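Local coordinates for protein Co-type Nitrile Hydratase beta subunit (Pseudomonas putida, PDB 3QYH) that forms the beta subunit of a cobalt-type nitrile hydratase, an enzyme that hydrates nitriles to the corresponding amides, at residues E56-P60 with A61-E65; E70-L73 with H74-N78; F46-D49 with E50-S54. One frame throughout, in Å; residues are numbered along the deposited sequence.

The three contacts are local turns of a helical region in the N-terminal part of the chain. Contact 3 comes first, at the start of helix 48-56. Contact 1 follows almost at once, in the turn from helix 48-56 into helix 60-65. Contact 2 comes last, within helix 68-82. The centre of contact 2 lies about 11 Å from the centres of contacts 1 and 3, which are about 16 Å apart. Helix 68-82 touches both: M58 packs on L71 and H74, and F51 packs on W72, V75 and F76. All three have side chains that reach a chain of the other protein in the assembly, and the side chain of R52 in contact 3 lies about 5 Å from the bound cobalt(III) ion.

Contact 1. Residues E56-P60 with A61-E65; sequences ERMGP and AHYLE
Y63 N donates to G59 O at 2.9 Å, nearly straight at 165°, and closes the first turn of helix 60-65. One residue on, L64 N donates to P60 O at 3.0 Å, from a position tilted out of the carbonyl plane. The side chain of L64 stays near the same oxygen, with CG 3.5 Å from P60 O. H62 was modelled in two conformers, and in one of them its ring has G59 CA at the edge. In this conformer a CB on G59 would probably crowd the ring. This is a helix start, with G59 as N-cap and P60 in the first turn, where its lack of an N-H costs no helix bond. M58 packs between this turn and helix 68-82, on L71 and H74. With chi1 at 71°, its CG sits between the backbone N and the carbonyl carbon and reaches Y63 CB at 4.0 Å. The chain then bends at chi3. The M58 and Y63 side chains cross at about a right angle, and Y63 also packs on L71. Y63 OH is hydrogen-bonded to a basic side chain of the chain of another protein.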
ATOM      1  N   GLU B  56      12.854   5.998  -2.066  1.00 10.46           N
ATOM      2  CA  GLU B  56      13.908   5.106  -1.559  1.00 12.92           C
ATOM      3  C   GLU B  56      15.283   5.794  -1.529  1.00 16.77           C
ATOM      4  O   GLU B  56      16.148   5.475  -0.694  1.00 12.69           O
ATOM      5  CB  GLU B  56      13.965   3.827  -2.410  1.00 14.07           C
ATOM      6  CG  GLU B  56      12.727   2.932  -2.187  1.00 12.30           C
ATOM      7  CD  GLU B  56      12.589   1.802  -3.200  1.00 17.15           C
ATOM      8  OE1 GLU B  56      13.494   1.616  -4.041  1.00 14.74           O
ATOM      9  OE2 GLU B  56      11.551   1.095  -3.144  1.00 16.75           O
ATOM     10  N   ARG B  57      15.469   6.742  -2.437  1.00 12.07           N
ATOM     11  CA  ARG B  57      16.752   7.410  -2.609  1.00 15.95           C
ATOM     12  C   ARG B  57      16.911   8.683  -1.787  1.00 19.64           C
ATOM     13  O   ARG B  57      17.934   9.357  -1.882  1.00 20.40           O
ATOM     14  CB  ARG B  57      16.982   7.721  -4.096  1.00 16.12           C
ATOM     15  CG  ARG B  57      17.248   6.460  -4.918  1.00 15.42           C
ATOM     16  CD  ARG B  57      17.580   6.802  -6.385  1.00 15.66           C
ATOM     17  NE  ARG B  57      16.428   7.308  -7.151  1.00 16.15           N
ATOM     18  CZ  ARG B  57      16.349   8.533  -7.678  1.00 21.90           C
ATOM     19  NH1 ARG B  57      17.350   9.427  -7.525  1.00 18.51           N
ATOM     20  NH2 ARG B  57      15.280   8.870  -8.379  1.00 12.01           N
ATOM     21  N   MET B  58      15.916   9.042  -0.989  1.00 15.24           N
ATOM     22  CA  MET B  58      16.081  10.240  -0.184  1.00 22.04           C
ATOM     23  C   MET B  58      17.016   9.966   1.006  1.00 20.72           C
ATOM     24  O   MET B  58      17.287   8.816   1.335  1.00 19.63           O
ATOM     25  CB  MET B  58      14.724  10.861   0.195  1.00 21.41           C
ATOM     26  CG  MET B  58      13.890  10.127   1.188  1.00 23.46           C
ATOM     27  SD  MET B  58      12.183  10.761   1.133  1.00 25.24           S
ATOM     28  CE  MET B  58      12.326  12.301   2.038  1.00 21.73           C
ATOM     29  N   GLY B  59      17.580  11.005   1.602  1.00 24.33           N
ATOM     30  CA  GLY B  59      18.493  10.782   2.716  1.00 19.83           C
ATOM     31  C   GLY B  59      17.785   9.997   3.809  1.00 16.29           C
ATOM     32  O   GLY B  59      16.620  10.264   4.080  1.00 16.62           O
ATOM     33  N   PRO B  60      18.480   9.028   4.438  1.00 16.25           N
ATOM     34  CA  PRO B  60      17.843   8.167   5.449  1.00 15.36           C
ATOM     35  C   PRO B  60      17.250   8.961   6.611  1.00 17.08           C
ATOM     36  O   PRO B  60      16.148   8.631   7.048  1.00 14.17           O
ATOM     37  CB  PRO B  60      18.993   7.287   5.981  1.00 21.97           C
ATOM     38  CG  PRO B  60      20.184   7.579   5.162  1.00 18.65           C
ATOM     39  CD  PRO B  60      19.840   8.597   4.099  1.00 16.63           C
ATOM     40  N   ALA B  61      17.959   9.964   7.131  1.00 12.21           N
ATOM     41  CA  ALA B  61      17.388  10.736   8.227  1.00 18.79           C
ATOM     42  C   ALA B  61      16.145  11.501   7.744  1.00 18.22           C
ATOM     43  O   ALA B  61      15.160  11.627   8.462  1.00 17.37           O
ATOM     44  CB  ALA B  61      18.423  11.692   8.821  1.00 19.65           C
ATOM     45  N   HIS B  62      16.215  12.021   6.523  0.50 16.61           N
ATOM     46  CA  HIS B  62      15.083  12.741   5.946  0.50 18.93           C
ATOM     47  C   HIS B  62      13.853  11.823   5.877  0.50 16.77           C
ATOM     48  O   HIS B  62      12.747  12.213   6.253  0.50 15.26           O
ATOM     49  CB  HIS B  62      15.425  13.240   4.541  0.50 18.85           C
ATOM     50  CG  HIS B  62      16.466  14.319   4.506  0.50 23.20           C
ATOM     51  ND1 HIS B  62      17.711  14.340   3.969  0.50 30.39           N
ATOM     52  CD2 HIS B  62      16.259  15.573   5.035  0.50 31.82           C
ATOM     53  CE1 HIS B  62      18.231  15.591   4.200  0.50 30.62           C
ATOM     54  NE2 HIS B  62      17.336  16.316   4.846  0.50 33.71           N
ATOM     55  N   TYR B  63      14.064  10.608   5.379  1.00 12.19           N
ATOM     56  CA  TYR B  63      13.007   9.601   5.281  1.00 14.17           C
ATOM     57  C   TYR B  63      12.387   9.328   6.640  1.00 14.36           C
ATOM     58  O   TYR B  63      11.157   9.269   6.770  1.00 16.19           O
ATOM     59  CB  TYR B  63      13.570   8.292   4.684  1.00 12.56           C
ATOM     60  CG  TYR B  63      12.537   7.177   4.499  1.00 15.98           C
ATOM     61  CD1 TYR B  63      12.326   6.205   5.494  1.00 12.68           C
ATOM     62  CD2 TYR B  63      11.794   7.084   3.327  1.00 12.92           C
ATOM     63  CE1 TYR B  63      11.392   5.181   5.317  1.00 12.97           C
ATOM     64  CE2 TYR B  63      10.849   6.058   3.141  1.00 13.15           C
ATOM     65  CZ  TYR B  63      10.646   5.120   4.132  1.00 14.38           C
ATOM     66  OH  TYR B  63       9.718   4.114   3.919  1.00 13.48           O
ATOM     67  N   LEU B  64      13.222   9.182   7.664  1.00 15.23           N
ATOM     68  CA  LEU B  64      12.712   8.899   9.005  1.00 16.95           C
ATOM     69  C   LEU B  64      11.949  10.083   9.591  1.00 15.81           C
ATOM     70  O   LEU B  64      10.867   9.910  10.127  1.00 18.13           O
ATOM     71  CB  LEU B  64      13.844   8.465   9.952  1.00 15.48           C
ATOM     72  CG  LEU B  64      14.413   7.075   9.656  1.00 22.77           C
ATOM     73  CD1 LEU B  64      15.682   6.814  10.457  1.00 28.57           C
ATOM     74  CD2 LEU B  64      13.393   5.986   9.906  1.00 19.43           C
ATOM     75  N   GLU B  65      12.519  11.282   9.501  1.00 15.11           N
ATOM     76  CA  GLU B  65      11.937  12.448  10.163  1.00 16.31           C
ATOM     77  C   GLU B  65      10.709  12.947   9.409  1.00 15.69           C
ATOM     78  O   GLU B  65       9.824  13.515  10.000  1.00 13.17           O
ATOM     79  CB  GLU B  65      12.957  13.608  10.225  1.00 21.91           C
ATOM     80  CG  GLU B  65      14.270  13.291  10.944  1.00 29.88           C
ATOM     81  CD  GLU B  65      14.284  13.743  12.391  1.00 56.31           C
ATOM     82  OE1 GLU B  65      15.090  14.651  12.703  1.00 65.81           O
ATOM     83  OE2 GLU B  65      13.501  13.200  13.214  1.00 54.75           O
TER

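Contact 2. Residues E70-L73 with H74-N78; sequences ELWL and HVFEN
F76 lays one face of its ring over the carbonyl oxygen of W72, a turn earlier in the helix. W72 O stands 3.3 Å above the ring plane of F76, offset toward the rim. CG and CD1 of F76 are the ring atoms nearest to it. The same oxygen accepts from F76 N at 3.0 Å, nearly along its C=O direction, so one residue meets it with both backbone and ring. The F76 ring also reaches W72 CB through CE1, at 4.2 Å. An alanine in place of F76 would probably leave W72 CB without this neighbour and open a gap beside L36 and L40 of helix 28-43.

The segments form successive turns of helix 68-82, with regular i to i+4 backbone bonds from H74, V75, F76 and E77. V75 CG2 approaches L71 O at 3.4 Å. On this side of the helix V75 and F76 both pack against F51 of helix 48-56.

On another side L73 and E77 cross obliquely. In L73, CG is anti to the backbone N (chi1 171°), and with chi2 at 59° this brings CD1 to within 3.7 Å of E77 OE2. The aliphatic part of E77 lies over L73 O, with CG at 3.4 Å. Outside this helix, E77 OE1 pairs with a basic side chain of the chain of another protein.

Further along, N78 turns its amide back to the helix. ND2 donates to H74 O at 2.9 Å, with the acceptor close to the amide plane. The same ND2 lies over one face of the H74 ring, offset toward its rim. H74 also packs on M58, in the loop ahead of helix 60-65.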
ATOM      1  N   GLU B  70       5.471  14.451   3.234  1.00 11.28           N
ATOM      2  CA  GLU B  70       6.763  15.064   2.957  1.00 14.64           C
ATOM      3  C   GLU B  70       7.581  14.192   2.019  1.00 15.26           C
ATOM      4  O   GLU B  70       8.361  14.707   1.221  1.00 18.07           O
ATOM      5  CB  GLU B  70       7.549  15.319   4.237  1.00 15.07           C
ATOM      6  CG  GLU B  70       7.005  16.430   5.063  1.00 17.46           C
ATOM      7  CD  GLU B  70       7.768  16.574   6.364  1.00 20.80           C
ATOM      8  OE1 GLU B  70       8.931  17.015   6.315  1.00 19.55           O
ATOM      9  OE2 GLU B  70       7.206  16.220   7.420  1.00 18.33           O
ATOM     10  N   LEU B  71       7.419  12.871   2.114  1.00 13.87           N
ATOM     11  CA  LEU B  71       8.119  11.975   1.186  1.00 16.70           C
ATOM     12  C   LEU B  71       7.637  12.219  -0.251  1.00 17.53           C
ATOM     13  O   LEU B  71       8.431  12.265  -1.188  1.00 18.82           O
ATOM     14  CB  LEU B  71       7.889  10.505   1.549  1.00 16.80           C
ATOM     15  CG  LEU B  71       8.042  10.172   3.043  1.00 18.25           C
ATOM     16  CD1 LEU B  71       7.771   8.687   3.248  1.00 20.12           C
ATOM     17  CD2 LEU B  71       9.414  10.560   3.547  1.00 17.88           C
ATOM     18  N   TRP B  72       6.334  12.377  -0.425  1.00 15.59           N
ATOM     19  CA  TRP B  72       5.794  12.647  -1.751  1.00 12.00           C
ATOM     20  C   TRP B  72       6.280  13.996  -2.269  1.00 12.11           C
ATOM     21  O   TRP B  72       6.650  14.123  -3.444  1.00 14.36           O
ATOM     22  CB  TRP B  72       4.266  12.645  -1.719  1.00 11.17           C
ATOM     23  CG  TRP B  72       3.649  11.282  -1.571  1.00 14.39           C
ATOM     24  CD1 TRP B  72       4.236  10.168  -1.050  1.00 13.04           C
ATOM     25  CD2 TRP B  72       2.319  10.900  -1.947  1.00 13.24           C
ATOM     26  NE1 TRP B  72       3.350   9.110  -1.076  1.00 12.49           N
ATOM     27  CE2 TRP B  72       2.171   9.529  -1.621  1.00 12.16           C
ATOM     28  CE3 TRP B  72       1.238  11.581  -2.529  1.00 11.42           C
ATOM     29  CZ2 TRP B  72       0.980   8.825  -1.853  1.00 12.38           C
ATOM     30  CZ3 TRP B  72       0.057  10.885  -2.757  1.00 12.39           C
ATOM     31  CH2 TRP B  72      -0.065   9.527  -2.422  1.00 11.75           C
ATOM     32  N   LEU B  73       6.250  15.004  -1.405  1.00 11.69           N
ATOM     33  CA  LEU B  73       6.707  16.343  -1.782  1.00 14.86           C
ATOM     34  C   LEU B  73       8.148  16.274  -2.292  1.00 17.56           C
ATOM     35  O   LEU B  73       8.502  16.919  -3.281  1.00 17.14           O
ATOM     36  CB  LEU B  73       6.591  17.318  -0.601  1.00 12.68           C
ATOM     37  CG  LEU B  73       7.235  18.692  -0.822  1.00 21.23           C
ATOM     38  CD1 LEU B  73       6.618  19.417  -2.021  1.00 17.32           C
ATOM     39  CD2 LEU B  73       7.124  19.531   0.417  1.00 18.78           C
ATOM     40  N   HIS B  74       8.967  15.472  -1.619  1.00 17.47           N
ATOM     41  CA  HIS B  74      10.362  15.275  -2.029  1.00 16.67           C
ATOM     42  C   HIS B  74      10.432  14.726  -3.436  1.00 16.56           C
ATOM     43  O   HIS B  74      11.227  15.213  -4.249  1.00 20.37           O
ATOM     44  CB  HIS B  74      11.131  14.335  -1.071  1.00 18.85           C
ATOM     45  CG  HIS B  74      12.433  13.845  -1.632  1.00 20.77           C
ATOM     46  ND1 HIS B  74      13.639  14.456  -1.356  1.00 22.22           N
ATOM     47  CD2 HIS B  74      12.710  12.833  -2.494  1.00 21.73           C
ATOM     48  CE1 HIS B  74      14.603  13.826  -2.005  1.00 25.99           C
ATOM     49  NE2 HIS B  74      14.067  12.837  -2.701  1.00 24.84           N
ATOM     50  N   VAL B  75       9.603  13.728  -3.740  1.00 12.74           N
ATOM     51  CA  VAL B  75       9.620  13.142  -5.075  1.00 12.73           C
ATOM     52  C   VAL B  75       9.282  14.205  -6.115  1.00 16.63           C
ATOM     53  O   VAL B  75       9.958  14.315  -7.136  1.00 16.33           O
ATOM     54  CB  VAL B  75       8.622  11.966  -5.216  1.00 17.23           C
ATOM     55  CG1 VAL B  75       8.633  11.423  -6.628  1.00 13.81           C
ATOM     56  CG2 VAL B  75       8.959  10.871  -4.225  1.00 16.65           C
ATOM     57  N   PHE B  76       8.238  14.991  -5.863  1.00 13.54           N
ATOM     58  CA  PHE B  76       7.817  15.977  -6.854  1.00 13.94           C
ATOM     59  C   PHE B  76       8.946  16.994  -7.114  1.00 15.50           C
ATOM     60  O   PHE B  76       9.192  17.384  -8.250  1.00 19.25           O
ATOM     61  CB  PHE B  76       6.525  16.675  -6.416  1.00 11.02           C
ATOM     62  CG  PHE B  76       5.378  15.721  -6.145  1.00 14.34           C
ATOM     63  CD1 PHE B  76       4.395  16.036  -5.205  1.00 15.38           C
ATOM     64  CD2 PHE B  76       5.291  14.512  -6.820  1.00 11.28           C
ATOM     65  CE1 PHE B  76       3.331  15.162  -4.956  1.00 10.47           C
ATOM     66  CE2 PHE B  76       4.237  13.621  -6.568  1.00 15.84           C
ATOM     67  CZ  PHE B  76       3.268  13.943  -5.625  1.00 11.80           C
ATOM     68  N   GLU B  77       9.640  17.393  -6.055  1.00 16.44           N
ATOM     69  CA  GLU B  77      10.694  18.403  -6.171  1.00 18.04           C
ATOM     70  C   GLU B  77      11.967  17.893  -6.834  1.00 21.24           C
ATOM     71  O   GLU B  77      12.759  18.684  -7.333  1.00 24.40           O
ATOM     72  CB  GLU B  77      11.034  18.996  -4.807  1.00 13.72           C
ATOM     73  CG  GLU B  77       9.921  19.877  -4.209  1.00 19.87           C
ATOM     74  CD  GLU B  77      10.282  20.379  -2.820  1.00 26.40           C
ATOM     75  OE1 GLU B  77      11.105  19.719  -2.162  1.00 27.72           O
ATOM     76  OE2 GLU B  77       9.758  21.424  -2.387  1.00 29.01           O
ATOM     77  N   ASN B  78      12.162  16.581  -6.830  1.00 15.84           N
ATOM     78  CA  ASN B  78      13.413  16.000  -7.278  1.00 15.60           C
ATOM     79  C   ASN B  78      13.273  15.138  -8.516  1.00 18.48           C
ATOM     80  O   ASN B  78      14.011  15.331  -9.485  1.00 18.44           O
ATOM     81  CB  ASN B  78      14.077  15.231  -6.141  1.00 16.95           C
ATOM     82  CG  ASN B  78      14.652  16.159  -5.089  1.00 22.36           C
ATOM     83  OD1 ASN B  78      15.737  16.705  -5.259  1.00 24.21           O
ATOM     84  ND2 ASN B  78      13.913  16.370  -4.009  1.00 19.57           N
TER

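Contact 3. Residues F46-D49 with E50-S54; sequences FNLD and EFRHS
A capping box starts helix 48-56, with N47 as N-cap and E50 as its partner. N47 OD1 takes the backbone N-H of E50 at 2.8 Å, with the donor nearly in line with the side-chain C=O. In return, N47 N donates to E50 OE1 at 2.8 Å and uses the anti lone pair of that oxygen. With the N47 chi1 at 67°, CG sits between the backbone N and the carbonyl carbon, which lets OD1 reach E50 N. The two side chains cross at about a right angle. Each has a further partner: E50 OE2 forms a salt bridge with K83, and N47 ND2 donates to A174 O.

F46, just ahead of the cap, lies side by side with F51, both pointing the same way. Its CE1 meets F51 CD2 at 3.8 Å. L48 CD1 touches F51 CD1 at 4.0 Å, while L48 CD2 reaches R52 NH2 at 3.6 Å. L48 CG lies over one face of the R52 guanidinium.

D49 OD2 sits at the edge of that group, in its plane. Their salt bridge is long, 4.0 Å from D49 OD2 to R52 NH1, and a water links the two: it donates to OD2 and accepts from NH1. R52 extends from CG to NE toward the chain of another protein. There NH1 forms a salt bridge with an acidic side chain, and NE and NH2 each hydrogen-bond to a modified side chain. Such an arginine, close to the cobalt(III) ion and bonded to modified side-chain atoms, is consistent with the nitrile hydratase metal site, where beta-subunit arginines hold oxidised cysteines of the alpha subunit.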
ATOM      1  N   PHE B  46       6.159  10.599 -14.799  1.00 17.93           N
ATOM      2  CA  PHE B  46       6.977   9.507 -14.288  1.00 15.65           C
ATOM      3  C   PHE B  46       6.012   8.366 -14.048  1.00 20.89           C
ATOM      4  O   PHE B  46       4.803   8.580 -14.086  1.00 18.40           O
ATOM      5  CB  PHE B  46       7.712   9.909 -12.997  1.00 17.06           C
ATOM      6  CG  PHE B  46       6.819  10.550 -11.945  1.00 16.17           C
ATOM      7  CD1 PHE B  46       5.968   9.785 -11.181  1.00 13.91           C
ATOM      8  CD2 PHE B  46       6.825  11.917 -11.752  1.00 16.97           C
ATOM      9  CE1 PHE B  46       5.134  10.377 -10.212  1.00 16.97           C
ATOM     10  CE2 PHE B  46       6.007  12.524 -10.804  1.00 17.04           C
ATOM     11  CZ  PHE B  46       5.163  11.750 -10.018  1.00 15.44           C
ATOM     12  N   ASN B  47       6.525   7.151 -13.862  1.00 17.85           N
ATOM     13  CA  ASN B  47       5.654   6.032 -13.505  1.00 15.95           C
ATOM     14  C   ASN B  47       5.757   5.732 -12.014  1.00 16.35           C
ATOM     15  O   ASN B  47       6.567   6.334 -11.317  1.00 12.72           O
ATOM     16  CB  ASN B  47       5.907   4.800 -14.390  1.00 16.54           C
ATOM     17  CG  ASN B  47       7.280   4.169 -14.169  1.00 21.19           C
ATOM     18  OD1 ASN B  47       7.759   4.076 -13.039  1.00 14.50           O
ATOM     19  ND2 ASN B  47       7.910   3.711 -15.253  1.00 19.55           N
ATOM     20  N   LEU B  48       4.935   4.817 -11.518  1.00 14.23           N
ATOM     21  CA  LEU B  48       4.826   4.604 -10.092  1.00 15.82           C
ATOM     22  C   LEU B  48       6.090   3.933  -9.545  1.00 16.18           C
ATOM     23  O   LEU B  48       6.470   4.157  -8.407  1.00 12.85           O
ATOM     24  CB  LEU B  48       3.591   3.744  -9.783  1.00 14.69           C
ATOM     25  CG  LEU B  48       3.180   3.663  -8.320  1.00 22.78           C
ATOM     26  CD1 LEU B  48       2.898   5.060  -7.769  1.00 19.60           C
ATOM     27  CD2 LEU B  48       1.947   2.759  -8.187  1.00 26.43           C
ATOM     28  N   ASP B  49       6.735   3.107 -10.358  1.00 12.75           N
ATOM     29  CA  ASP B  49       7.965   2.453  -9.918  1.00 13.59           C
ATOM     30  C   ASP B  49       9.068   3.485  -9.715  1.00 12.53           C
ATOM     31  O   ASP B  49       9.822   3.416  -8.738  1.00 10.83           O
ATOM     32  CB  ASP B  49       8.399   1.354 -10.901  1.00 16.20           C
ATOM     33  CG  ASP B  49       7.280   0.340 -11.169  1.00 23.89           C
ATOM     34  OD1 ASP B  49       6.771   0.308 -12.308  1.00 30.75           O
ATOM     35  OD2 ASP B  49       6.894  -0.399 -10.237  1.00 21.47           O
ATOM     36  N   GLU B  50       9.160   4.448 -10.631  1.00 13.74           N
ATOM     37  CA  GLU B  50      10.129   5.518 -10.484  1.00 13.64           C
ATOM     38  C   GLU B  50       9.802   6.321  -9.229  1.00 13.09           C
ATOM     39  O   GLU B  50      10.697   6.790  -8.520  1.00 13.33           O
ATOM     40  CB  GLU B  50      10.093   6.446 -11.695  1.00 13.96           C
ATOM     41  CG  GLU B  50      10.546   5.780 -12.977  1.00 15.15           C
ATOM     42  CD  GLU B  50      10.384   6.671 -14.205  1.00 22.55           C
ATOM     43  OE1 GLU B  50       9.295   7.214 -14.406  1.00 19.27           O
ATOM     44  OE2 GLU B  50      11.355   6.803 -14.985  1.00 23.65           O
ATOM     45  N   PHE B  51       8.511   6.513  -8.996  1.00 11.15           N
ATOM     46  CA  PHE B  51       8.048   7.294  -7.846  1.00 13.34           C
ATOM     47  C   PHE B  51       8.524   6.611  -6.574  1.00 11.30           C
ATOM     48  O   PHE B  51       9.151   7.246  -5.706  1.00 11.14           O
ATOM     49  CB  PHE B  51       6.510   7.438  -7.879  1.00 11.29           C
ATOM     50  CG  PHE B  51       5.922   8.074  -6.651  1.00 11.82           C
ATOM     51  CD1 PHE B  51       5.474   7.285  -5.597  1.00 13.88           C
ATOM     52  CD2 PHE B  51       5.808   9.448  -6.555  1.00 12.28           C
ATOM     53  CE1 PHE B  51       4.925   7.875  -4.453  1.00 16.18           C
ATOM     54  CE2 PHE B  51       5.274  10.042  -5.414  1.00 13.66           C
ATOM     55  CZ  PHE B  51       4.822   9.262  -4.371  1.00 12.67           C
ATOM     56  N   ARG B  52       8.268   5.312  -6.461  1.00 13.40           N
ATOM     57  CA  ARG B  52       8.710   4.583  -5.260  1.00 11.73           C
ATOM     58  C   ARG B  52      10.215   4.686  -5.066  1.00 14.10           C
ATOM     59  O   ARG B  52      10.688   4.895  -3.952  1.00 13.07           O
ATOM     60  CB  ARG B  52       8.323   3.107  -5.322  1.00 11.71           C
ATOM     61  CG  ARG B  52       6.816   2.850  -5.288  1.00 13.11           C
ATOM     62  CD  ARG B  52       6.532   1.401  -4.893  1.00 10.47           C
ATOM     63  NE  ARG B  52       5.095   1.159  -4.741  1.00 11.52           N
ATOM     64  CZ  ARG B  52       4.319   0.725  -5.726  1.00 19.49           C
ATOM     65  NH1 ARG B  52       4.841   0.472  -6.924  1.00 11.93           N
ATOM     66  NH2 ARG B  52       3.028   0.541  -5.515  1.00 15.50           N
ATOM     67  N   HIS B  53      10.978   4.525  -6.148  1.00 14.28           N
ATOM     68  CA  HIS B  53      12.429   4.489  -6.012  1.00 13.32           C
ATOM     69  C   HIS B  53      13.015   5.867  -5.694  1.00 13.75           C
ATOM     70  O   HIS B  53      14.094   5.976  -5.119  1.00 13.99           O
ATOM     71  CB  HIS B  53      13.084   3.897  -7.272  1.00 11.27           C
ATOM     72  CG  HIS B  53      14.554   3.654  -7.115  1.00 14.68           C
ATOM     73  ND1 HIS B  53      15.083   2.942  -6.056  1.00 15.23           N
ATOM     74  CD2 HIS B  53      15.608   4.027  -7.885  1.00 13.66           C
ATOM     75  CE1 HIS B  53      16.398   2.895  -6.176  1.00 14.50           C
ATOM     76  NE2 HIS B  53      16.740   3.536  -7.280  1.00 14.77           N
ATOM     77  N   SER B  54      12.311   6.915  -6.097  1.00 12.12           N
ATOM     78  CA  SER B  54      12.694   8.269  -5.735  1.00 11.79           C
ATOM     79  C   SER B  54      12.636   8.458  -4.226  1.00 13.40           C
ATOM     80  O   SER B  54      13.538   9.041  -3.636  1.00 14.87           O
ATOM     81  CB  SER B  54      11.797   9.295  -6.449  1.00 14.69           C
ATOM     82  OG  SER B  54      12.101  10.598  -5.999  1.00 15.07           O
TER
HETATM   83  O   HOH W   1       7.459  -0.498  -7.837  1.00 12.66           O